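Long-range contact in glucosidase (Croceicoccus marinus, PDB 5Z3K), which is a family GH39 beta-glucosidase from a deep-sea bacterium and probably hydrolyses O-glycosidic bonds: residues A[234-247]-A[283-297]. Numbering follows the deposited sequence.
Sequences RDPMDFRTIAAEVR and FLAAAAIYMQDSEVD
Over the centre of the Tyr290 ring lies the methyl of Met237, a selenomethionine: CE stands 3.6 Å from the ring centroid and 12° off the normal, a CH-pi contact. The turn at chi2 (58°) helps bring SE over one face of the Arg240 guanidinium, offset toward its rim, and the bend at chi3 swings CE over the tyrosine. Pro236 borders the same tyrosine at its edge through CG, while its CB sits over a face of Phe283, 4.2 Å from that centroid. At the edge of the Phe239 ring is Phe283, CE1 lying 3.8 Å from Phe239 CE2.

Arg240 spends two nitrogens on one acceptor: NH2 meets Tyr290 O at 3.0 Å on a lone pair, in the carbonyl plane, whereas NE, at 3.2 Å from that oxygen, approaches from above this plane. An alanine in place of Arg240 would remove both donors and is likely to leave the Tyr290 carbonyl without these mates. Beyond, Ala243 CB packs on Val296 CG2 at 3.6 Å, and water 3 accepts from Arg247 NH1, which also bonds Thr258 O.

Helices 238-247 and 283-291, running 37° apart, follow strands 223-229 and 259-266 of the TIM barrel. Apolar rings and proline thus pack one end, Arg240 ties a backbone carbonyl mid-contact, and Ala243-Val296 packing with hydrated Arg247 completes the other.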
loop_
_atom_site.group_PDB
_atom_site.type_symbol
_atom_site.label_atom_id
_atom_site.label_comp_id
_atom_site.label_asym_id
_atom_site.label_seq_id
_atom_site.Cartn_x
_atom_site.Cartn_y
_atom_site.Cartn_z
ATOM N N ARG A 234 -2.763 16.609 4.756
ATOM C CA ARG A 234 -1.398 16.498 4.228
ATOM C C ARG A 234 -0.408 16.065 5.307
ATOM O O ARG A 234 0.753 16.471 5.275
ATOM C CB ARG A 234 -0.916 17.806 3.581
ATOM C CG ARG A 234 -1.845 18.412 2.550
ATOM C CD ARG A 234 -2.314 17.418 1.529
ATOM N NE ARG A 234 -2.007 17.886 0.186
ATOM C CZ ARG A 234 -2.915 18.179 -0.735
ATOM N NH1 ARG A 234 -4.205 18.042 -0.474
ATOM N NH2 ARG A 234 -2.525 18.592 -1.925
ATOM N N ASP A 235 -0.857 15.246 6.265
ATOM C CA ASP A 235 -0.046 14.876 7.426
ATOM C C ASP A 235 0.349 13.410 7.302
ATOM O O ASP A 235 -0.529 12.532 7.383
ATOM C CB ASP A 235 -0.827 15.119 8.728
ATOM C CG ASP A 235 0.018 14.925 9.991
ATOM O OD1 ASP A 235 1.156 14.419 9.881
ATOM O OD2 ASP A 235 -0.460 15.302 11.103
ATOM N N PRO A 236 1.636 13.087 7.107
ATOM C CA PRO A 236 2.020 11.673 6.929
ATOM C C PRO A 236 1.819 10.834 8.177
ATOM O O PRO A 236 1.884 9.599 8.091
ATOM C CB PRO A 236 3.507 11.755 6.532
ATOM C CG PRO A 236 3.978 13.057 7.128
ATOM C CD PRO A 236 2.792 13.995 7.015
HETATM N N MSE A 237 1.572 11.461 9.326
HETATM C CA MSE A 237 1.280 10.740 10.555
HETATM C C MSE A 237 -0.101 10.063 10.529
HETATM O O MSE A 237 -0.330 9.128 11.290
HETATM C CB MSE A 237 1.390 11.695 11.759
HETATM C CG MSE A 237 1.355 11.018 13.142
HETATM SE SE MSE A 237 2.769 9.667 13.422
HETATM C CE MSE A 237 4.337 10.840 13.534
ATOM N N ASP A 238 -0.995 10.508 9.635
ATOM C CA ASP A 238 -2.398 10.077 9.693
ATOM C C ASP A 238 -2.546 8.560 9.727
ATOM O O ASP A 238 -3.412 8.025 10.432
ATOM C CB ASP A 238 -3.176 10.608 8.491
ATOM C CG ASP A 238 -3.684 12.008 8.685
ATOM O OD1 ASP A 238 -3.264 12.677 9.665
ATOM O OD2 ASP A 238 -4.474 12.449 7.815
ATOM N N PHE A 239 -1.733 7.847 8.951
ATOM C CA PHE A 239 -1.962 6.411 8.821
ATOM C C PHE A 239 -1.728 5.688 10.138
ATOM O O PHE A 239 -2.475 4.762 10.483
ATOM C CB PHE A 239 -1.104 5.888 7.679
ATOM C CG PHE A 239 -1.274 6.715 6.458
ATOM C CD1 PHE A 239 -2.450 6.636 5.718
ATOM C CD2 PHE A 239 -0.322 7.645 6.104
ATOM C CE1 PHE A 239 -2.645 7.440 4.620
ATOM C CE2 PHE A 239 -0.507 8.457 5.007
ATOM C CZ PHE A 239 -1.660 8.362 4.264
ATOM N N ARG A 240 -0.740 6.130 10.915
ATOM C CA ARG A 240 -0.556 5.575 12.256
ATOM C C ARG A 240 -1.737 5.923 13.148
ATOM O O ARG A 240 -2.272 5.058 13.857
ATOM C CB ARG A 240 0.738 6.097 12.885
ATOM C CG ARG A 240 0.918 5.609 14.315
ATOM C CD ARG A 240 2.011 6.378 15.043
ATOM N NE ARG A 240 3.325 6.177 14.434
ATOM C CZ ARG A 240 4.435 6.772 14.874
ATOM N NH1 ARG A 240 4.372 7.597 15.921
ATOM N NH2 ARG A 240 5.597 6.550 14.277
ATOM N N THR A 241 -2.159 7.191 13.116
ATOM C CA THR A 241 -3.284 7.638 13.942
ATOM C C THR A 241 -4.553 6.846 13.637
ATOM O O THR A 241 -5.245 6.395 14.559
ATOM C CB THR A 241 -3.530 9.133 13.738
ATOM O OG1 THR A 241 -2.347 9.855 14.087
ATOM C CG2 THR A 241 -4.697 9.626 14.607
ATOM N N ILE A 242 -4.879 6.663 12.353
ATOM C CA ILE A 242 -6.115 5.943 12.035
ATOM C C ILE A 242 -6.010 4.482 12.457
ATOM O O ILE A 242 -6.955 3.909 13.019
ATOM C CB ILE A 242 -6.464 6.060 10.539
ATOM C CG1 ILE A 242 -6.522 7.523 10.088
ATOM C CG2 ILE A 242 -7.795 5.361 10.254
ATOM C CD1 ILE A 242 -7.541 8.348 10.830
ATOM N N ALA A 243 -4.858 3.852 12.197
ATOM C CA ALA A 243 -4.707 2.432 12.487
ATOM C C ALA A 243 -4.897 2.152 13.969
ATOM O O ALA A 243 -5.446 1.111 14.343
ATOM C CB ALA A 243 -3.330 1.937 12.032
ATOM N N ALA A 244 -4.436 3.061 14.828
ATOM C CA ALA A 244 -4.632 2.877 16.261
ATOM C C ALA A 244 -6.114 2.816 16.598
ATOM O O ALA A 244 -6.550 1.953 17.371
ATOM C CB ALA A 244 -3.935 3.998 17.039
ATOM N N GLU A 245 -6.909 3.706 16.003
ATOM C CA GLU A 245 -8.342 3.720 16.275
ATOM C C GLU A 245 -9.023 2.473 15.722
ATOM O O GLU A 245 -9.892 1.886 16.382
ATOM C CB GLU A 245 -8.969 4.987 15.698
ATOM C CG GLU A 245 -10.464 5.076 15.925
ATOM C CD GLU A 245 -10.821 5.155 17.398
ATOM O OE1 GLU A 245 -9.927 5.493 18.208
ATOM O OE2 GLU A 245 -11.992 4.877 17.740
ATOM N N VAL A 246 -8.629 2.042 14.525
ATOM C CA VAL A 246 -9.215 0.840 13.943
ATOM C C VAL A 246 -8.859 -0.376 14.780
ATOM O O VAL A 246 -9.695 -1.258 15.022
ATOM C CB VAL A 246 -8.751 0.678 12.485
ATOM C CG1 VAL A 246 -9.248 -0.637 11.931
ATOM C CG2 VAL A 246 -9.241 1.844 11.652
ATOM N N ARG A 247 -7.607 -0.443 15.231
ATOM C CA ARG A 247 -7.179 -1.527 16.101
ATOM C C ARG A 247 -8.073 -1.631 17.326
ATOM O O ARG A 247 -8.503 -2.729 17.697
ATOM C CB ARG A 247 -5.726 -1.310 16.525
ATOM C CG ARG A 247 -5.212 -2.402 17.449
ATOM C CD ARG A 247 -4.803 -3.610 16.635
ATOM N NE ARG A 247 -5.864 -4.610 16.563
ATOM C CZ ARG A 247 -5.887 -5.623 15.699
ATOM N NH1 ARG A 247 -4.905 -5.767 14.812
ATOM N NH2 ARG A 247 -6.896 -6.494 15.721
ATOM N N PHE A 283 6.147 13.323 1.238
ATOM C CA PHE A 283 5.040 12.840 2.063
ATOM C C PHE A 283 5.028 11.323 2.121
ATOM O O PHE A 283 4.909 10.731 3.201
ATOM C CB PHE A 283 3.700 13.359 1.523
ATOM C CG PHE A 283 2.488 12.839 2.271
ATOM C CD1 PHE A 283 1.959 11.575 2.001
ATOM C CD2 PHE A 283 1.872 13.624 3.245
ATOM C CE1 PHE A 283 0.832 11.105 2.703
ATOM C CE2 PHE A 283 0.751 13.173 3.931
ATOM C CZ PHE A 283 0.235 11.909 3.671
ATOM N N LEU A 284 5.107 10.664 0.957
ATOM C CA LEU A 284 4.920 9.220 0.972
ATOM C C LEU A 284 6.100 8.522 1.644
ATOM O O LEU A 284 5.906 7.498 2.310
ATOM C CB LEU A 284 4.664 8.699 -0.447
ATOM C CG LEU A 284 5.808 8.517 -1.425
ATOM C CD1 LEU A 284 6.309 7.079 -1.354
ATOM C CD2 LEU A 284 5.327 8.871 -2.843
ATOM N N ALA A 285 7.308 9.088 1.547
ATOM C CA ALA A 285 8.430 8.515 2.283
ATOM C C ALA A 285 8.257 8.706 3.791
ATOM O O ALA A 285 8.479 7.771 4.571
ATOM C CB ALA A 285 9.752 9.118 1.793
ATOM N N ALA A 286 7.852 9.901 4.227
ATOM C CA ALA A 286 7.618 10.099 5.657
ATOM C C ALA A 286 6.472 9.224 6.157
ATOM O O ALA A 286 6.531 8.690 7.271
ATOM C CB ALA A 286 7.329 11.573 5.962
ATOM N N ALA A 287 5.422 9.054 5.349
ATOM C CA ALA A 287 4.293 8.228 5.780
ATOM C C ALA A 287 4.712 6.776 5.977
ATOM O O ALA A 287 4.326 6.130 6.959
ATOM C CB ALA A 287 3.147 8.317 4.761
ATOM N N ALA A 288 5.480 6.233 5.022
ATOM C CA ALA A 288 6.014 4.886 5.179
ATOM C C ALA A 288 6.848 4.758 6.452
ATOM O O ALA A 288 6.725 3.773 7.184
ATOM C CB ALA A 288 6.850 4.517 3.953
ATOM N N ILE A 289 7.708 5.744 6.734
ATOM C CA ILE A 289 8.537 5.666 7.934
ATOM C C ILE A 289 7.664 5.682 9.181
ATOM O O ILE A 289 7.847 4.869 10.097
ATOM C CB ILE A 289 9.576 6.801 7.953
ATOM C CG1 ILE A 289 10.576 6.569 6.810
ATOM C CG2 ILE A 289 10.296 6.844 9.310
ATOM C CD1 ILE A 289 11.549 7.728 6.535
ATOM N N TYR A 290 6.697 6.601 9.235
ATOM C CA TYR A 290 5.877 6.698 10.438
ATOM C C TYR A 290 5.003 5.462 10.623
ATOM O O TYR A 290 4.778 5.042 11.761
ATOM C CB TYR A 290 5.010 7.963 10.408
ATOM C CG TYR A 290 5.808 9.234 10.615
ATOM C CD1 TYR A 290 6.842 9.286 11.541
ATOM C CD2 TYR A 290 5.540 10.376 9.862
ATOM C CE1 TYR A 290 7.590 10.445 11.719
ATOM C CE2 TYR A 290 6.289 11.542 10.028
ATOM C CZ TYR A 290 7.303 11.567 10.967
ATOM O OH TYR A 290 8.041 12.715 11.136
HETATM N N MSE A 291 4.518 4.849 9.542
HETATM C CA MSE A 291 3.607 3.724 9.725
HETATM C C MSE A 291 4.372 2.435 10.011
HETATM O O MSE A 291 3.772 1.430 10.368
HETATM C CB MSE A 291 2.695 3.548 8.502
HETATM C CG MSE A 291 3.383 2.928 7.304
HETATM SE SE MSE A 291 2.082 2.520 5.910
HETATM C CE MSE A 291 1.657 4.321 5.302
ATOM N N GLN A 292 5.702 2.456 9.858
ATOM C CA GLN A 292 6.490 1.287 10.238
ATOM C C GLN A 292 6.331 0.976 11.722
ATOM O O GLN A 292 6.443 -0.184 12.133
ATOM C CB GLN A 292 7.964 1.505 9.879
ATOM C CG GLN A 292 8.926 0.380 10.296
ATOM C CD GLN A 292 8.827 -0.893 9.456
ATOM O OE1 GLN A 292 9.339 -1.943 9.855
ATOM N NE2 GLN A 292 8.181 -0.808 8.290
ATOM N N ASP A 293 6.056 1.998 12.529
ATOM C CA ASP A 293 5.757 1.869 13.952
ATOM C C ASP A 293 4.271 2.185 14.142
ATOM O O ASP A 293 3.887 3.311 14.457
ATOM C CB ASP A 293 6.643 2.811 14.763
ATOM C CG ASP A 293 8.109 2.499 14.608
ATOM O OD1 ASP A 293 8.457 1.306 14.746
ATOM O OD2 ASP A 293 8.903 3.436 14.334
ATOM N N SER A 294 3.421 1.188 13.919
ATOM C CA SER A 294 1.981 1.450 13.922
ATOM C C SER A 294 1.241 0.124 13.992
ATOM O O SER A 294 1.841 -0.949 13.925
ATOM C CB SER A 294 1.550 2.222 12.675
ATOM O OG SER A 294 1.441 1.334 11.571
ATOM N N GLU A 295 -0.085 0.212 14.095
ATOM C CA GLU A 295 -0.920 -0.977 14.053
ATOM C C GLU A 295 -1.166 -1.481 12.634
ATOM O O GLU A 295 -1.850 -2.495 12.473
ATOM C CB GLU A 295 -2.256 -0.704 14.757
ATOM C CG GLU A 295 -2.080 -0.280 16.224
ATOM C CD GLU A 295 -1.405 -1.346 17.073
ATOM O OE1 GLU A 295 -1.554 -2.545 16.764
ATOM O OE2 GLU A 295 -0.750 -0.984 18.071
ATOM N N VAL A 296 -0.617 -0.819 11.607
ATOM C CA VAL A 296 -0.724 -1.334 10.247
ATOM C C VAL A 296 0.108 -2.604 10.119
ATOM O O VAL A 296 1.307 -2.622 10.432
ATOM C CB VAL A 296 -0.270 -0.278 9.224
ATOM C CG1 VAL A 296 -0.340 -0.844 7.808
ATOM C CG2 VAL A 296 -1.108 0.992 9.347
ATOM N N ASP A 297 -0.520 -3.675 9.630
ATOM C CA ASP A 297 0.190 -4.935 9.429
ATOM C C ASP A 297 0.573 -5.177 7.978
ATOM O O ASP A 297 1.571 -5.859 7.716
ATOM C CB ASP A 297 -0.659 -6.109 9.920
ATOM C CG ASP A 297 -0.852 -6.089 11.424
ATOM O OD1 ASP A 297 0.146 -5.883 12.142
ATOM O OD2 ASP A 297 -1.999 -6.249 11.887
HETATM O O HOH W 1 1.919 7.016 9.025
HETATM O O HOH W 2 -1.051 2.737 14.879
HETATM O O HOH W 3 -2.413 -4.619 14.161
#